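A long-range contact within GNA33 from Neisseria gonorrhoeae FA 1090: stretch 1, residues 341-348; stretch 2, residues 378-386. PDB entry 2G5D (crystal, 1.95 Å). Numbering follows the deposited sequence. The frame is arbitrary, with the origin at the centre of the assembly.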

# COMPACT_ATOMS: atom_id res chain seq x y z
N ALA A 341 -3.26 5.83 0.57
CA ALA A 341 -1.81 6.02 0.59
C ALA A 341 -1.42 7.45 0.20
O ALA A 341 -2.00 8.05 -0.72
CB ALA A 341 -1.08 4.98 -0.32
N ILE A 342 -0.41 7.98 0.89
CA ILE A 342 0.03 9.37 0.76
C ILE A 342 1.56 9.47 0.70
O ILE A 342 2.26 8.47 0.83
CB ILE A 342 -0.51 10.26 1.94
CG1 ILE A 342 -0.34 9.57 3.31
CG2 ILE A 342 -2.00 10.59 1.75
CD1 ILE A 342 1.13 9.52 3.85
N ASP A 343 2.07 10.68 0.53
CA ASP A 343 3.49 10.96 0.53
C ASP A 343 3.81 11.56 1.89
O ASP A 343 3.31 12.63 2.23
CB ASP A 343 3.84 11.89 -0.65
CG ASP A 343 5.31 12.30 -0.68
OD1 ASP A 343 6.11 11.91 0.19
OD2 ASP A 343 5.68 13.05 -1.59
N ARG A 344 4.65 10.88 2.65
CA ARG A 344 5.00 11.28 4.01
C ARG A 344 5.93 12.49 4.13
O ARG A 344 6.16 13.00 5.22
CB ARG A 344 5.62 10.12 4.76
CG ARG A 344 4.63 9.07 5.20
CD ARG A 344 5.34 8.03 6.03
NE ARG A 344 5.55 8.55 7.38
CZ ARG A 344 6.07 7.85 8.38
NH1 ARG A 344 6.43 6.59 8.19
NH2 ARG A 344 6.21 8.41 9.58
N HIS A 345 6.49 12.94 3.01
CA HIS A 345 7.17 14.22 2.95
C HIS A 345 6.20 15.32 3.29
O HIS A 345 6.61 16.38 3.76
CB HIS A 345 7.72 14.49 1.55
CG HIS A 345 8.92 13.66 1.20
ND1 HIS A 345 10.00 13.51 2.04
CD2 HIS A 345 9.22 12.98 0.06
CE1 HIS A 345 10.91 12.76 1.45
NE2 HIS A 345 10.47 12.42 0.25
N TYR A 346 4.91 15.06 3.02
CA TYR A 346 3.88 16.09 3.02
C TYR A 346 2.73 15.82 4.00
O TYR A 346 2.23 16.77 4.63
CB TYR A 346 3.37 16.33 1.58
CG TYR A 346 4.45 16.93 0.68
CD1 TYR A 346 5.04 16.18 -0.34
CD2 TYR A 346 4.94 18.23 0.90
CE1 TYR A 346 6.06 16.72 -1.14
CE2 TYR A 346 5.95 18.78 0.10
CZ TYR A 346 6.50 18.02 -0.92
OH TYR A 346 7.50 18.54 -1.73
N ILE A 347 2.33 14.55 4.13
CA ILE A 347 1.18 14.17 4.97
C ILE A 347 1.66 13.41 6.20
O ILE A 347 2.50 12.52 6.10
CB ILE A 347 0.13 13.26 4.21
CG1 ILE A 347 -0.32 13.91 2.88
CG2 ILE A 347 -1.07 12.90 5.13
CD1 ILE A 347 -0.80 15.35 2.98
N THR A 348 1.13 13.81 7.36
CA THR A 348 1.46 13.17 8.63
C THR A 348 0.76 11.80 8.63
O THR A 348 -0.43 11.71 8.34
CB THR A 348 1.03 14.05 9.83
OG1 THR A 348 1.68 15.33 9.73
CG2 THR A 348 1.44 13.40 11.14
N ALA A 378 5.37 4.76 -5.65
CA ALA A 378 4.90 5.61 -6.76
C ALA A 378 3.98 6.78 -6.35
O ALA A 378 3.44 7.48 -7.20
CB ALA A 378 4.23 4.73 -7.83
N ILE A 379 3.82 7.00 -5.05
CA ILE A 379 2.90 8.02 -4.53
C ILE A 379 3.71 9.20 -3.99
O ILE A 379 4.28 9.12 -2.91
CB ILE A 379 1.94 7.43 -3.46
CG1 ILE A 379 1.23 6.18 -4.01
CG2 ILE A 379 0.91 8.47 -2.95
CD1 ILE A 379 0.29 6.45 -5.19
N LYS A 380 3.76 10.29 -4.76
CA LYS A 380 4.65 11.43 -4.45
C LYS A 380 3.97 12.75 -4.71
O LYS A 380 3.24 12.91 -5.71
CB LYS A 380 5.97 11.38 -5.26
CG LYS A 380 6.91 10.18 -5.00
CD LYS A 380 7.47 10.12 -3.58
CE LYS A 380 8.44 8.95 -3.44
NZ LYS A 380 8.58 8.47 -2.03
N GLY A 381 4.23 13.72 -3.83
CA GLY A 381 3.62 15.05 -3.94
C GLY A 381 2.70 15.44 -2.80
O GLY A 381 2.14 14.57 -2.10
N ALA A 382 2.55 16.75 -2.61
CA ALA A 382 1.69 17.30 -1.55
C ALA A 382 0.20 16.87 -1.67
O ALA A 382 -0.43 16.49 -0.66
CB ALA A 382 1.83 18.81 -1.50
N VAL A 383 -0.34 16.97 -2.88
CA VAL A 383 -1.70 16.54 -3.20
C VAL A 383 -1.65 15.29 -4.09
O VAL A 383 -1.60 15.37 -5.32
CB VAL A 383 -2.56 17.67 -3.88
CG1 VAL A 383 -4.03 17.28 -3.92
CG2 VAL A 383 -2.39 19.05 -3.18
N ARG A 384 -1.64 14.13 -3.45
CA ARG A 384 -1.45 12.85 -4.13
C ARG A 384 -1.98 11.70 -3.26
O ARG A 384 -1.41 11.41 -2.21
CB ARG A 384 0.03 12.65 -4.50
CG ARG A 384 0.37 11.43 -5.39
CD ARG A 384 -0.22 11.52 -6.80
NE ARG A 384 0.03 10.27 -7.49
CZ ARG A 384 -0.81 9.25 -7.53
NH1 ARG A 384 -2.02 9.34 -6.97
NH2 ARG A 384 -0.46 8.15 -8.17
N VAL A 385 -3.06 11.06 -3.70
CA VAL A 385 -3.70 9.98 -2.92
C VAL A 385 -3.94 8.67 -3.69
O VAL A 385 -4.55 8.65 -4.76
CB VAL A 385 -5.06 10.44 -2.27
CG1 VAL A 385 -5.69 9.30 -1.40
CG2 VAL A 385 -4.86 11.72 -1.42
N ASP A 386 -3.45 7.55 -3.14
CA ASP A 386 -3.85 6.26 -3.67
C ASP A 386 -5.01 5.79 -2.79
O ASP A 386 -4.85 5.51 -1.60
CB ASP A 386 -2.70 5.25 -3.66
CG ASP A 386 -2.75 4.26 -4.83
OD1 ASP A 386 -3.46 4.50 -5.84
OD2 ASP A 386 -2.06 3.23 -4.74
O HOH W 1 0.41 12.71 -0.51
O HOH W 2 7.53 9.57 0.02

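What does the first part of stretch 2 offer to stretch 1? Ala-378 stays out of reach, and the contact starts with Ile-379, whose CA-to-CB bond points toward stretch 1. On the stretch 1 side its CG2 meets backbone atoms, 3.7 Å from Ala-341 O and 3.8 Å from Ile-342 C, so it lies against the backbone of these two residues. The carbonyl of Ile-379 also lies near Asp-343, with O 3.6 Å from Asp-343 CB. Lys-380 points away overall, yet its CA comes within 3.4 Å of Asp-343 OD2. Its amine reaches the same aspartate through a water: water 2 accepts from Lys-380 NZ at 2.6 Å and donates to Asp-343 OD1 at 2.7 Å.

Why does Asp-343 matter so much at Gly-381? The aspartate is buried, and its carboxylate faces stretch 2, where the amide of Gly-381 meets it almost head-on: Gly-381 N donates to Asp-343 OD2 at 2.8 Å with an angle of 169°. The other oxygen is used within stretch 1, where His-345 N donates to Asp-343 OD1 at 3.0 Å. One side chain thus shapes its own turn and grips the distant loop. The turn is closed further by Asp-343 O, which accepts from Tyr-346 N at 3.0 Å and from Ile-347 N at 2.9 Å. Gly-381 itself has phi near 116° and psi near 155°, a conformation in which a CB would be jammed against the carbonyl O of Lys-380; the backbone alone therefore calls for glycine.

How does the turn of stretch 1 hold Ala-382? The CA-to-CB bond of Tyr-346 points toward stretch 2, and the methyl of Ala-382 sits over one face of the Tyr-346 ring. Ala-382 CB lies 4.1 Å from the centroid of the Tyr-346 ring and 21° off the normal, a CH-pi arrangement. The ring also meets the backbone leading into this residue, with Tyr-346 CD1 3.4 Å from Ala-382 N. Beyond it, Ile-347 CD1 comes to 3.8 Å from Ala-382 O, so the end of that side chain approaches even though its CA-to-CB bond points sideways. Val-383 then turns away and makes no contact.

What joins the two stretches once stretch 2 becomes a strand? At Arg-384 the link is water 1, which accepts from Asp-343 N at 2.8 Å and lies 2.8 Å from Arg-384 O and 3.0 Å from Gly-381 O, bridging a gap too wide for Asp-343 N and Arg-384 O to bond directly, at 4.5 Å. Val-385 CA makes a CA-H...O contact with Ala-341 O at 3.4 Å. Direct pairing comes at Asp-386, an antiparallel partner of Ala-341: Ala-341 N donates to Asp-386 O at 2.7 Å, and Asp-386 N returns a bond to Ala-341 O at 2.9 Å. Their side chains share one face of the sheet, with Ala-341 CB and Asp-386 CB 3.7 Å apart, while the aspartate's end leads away.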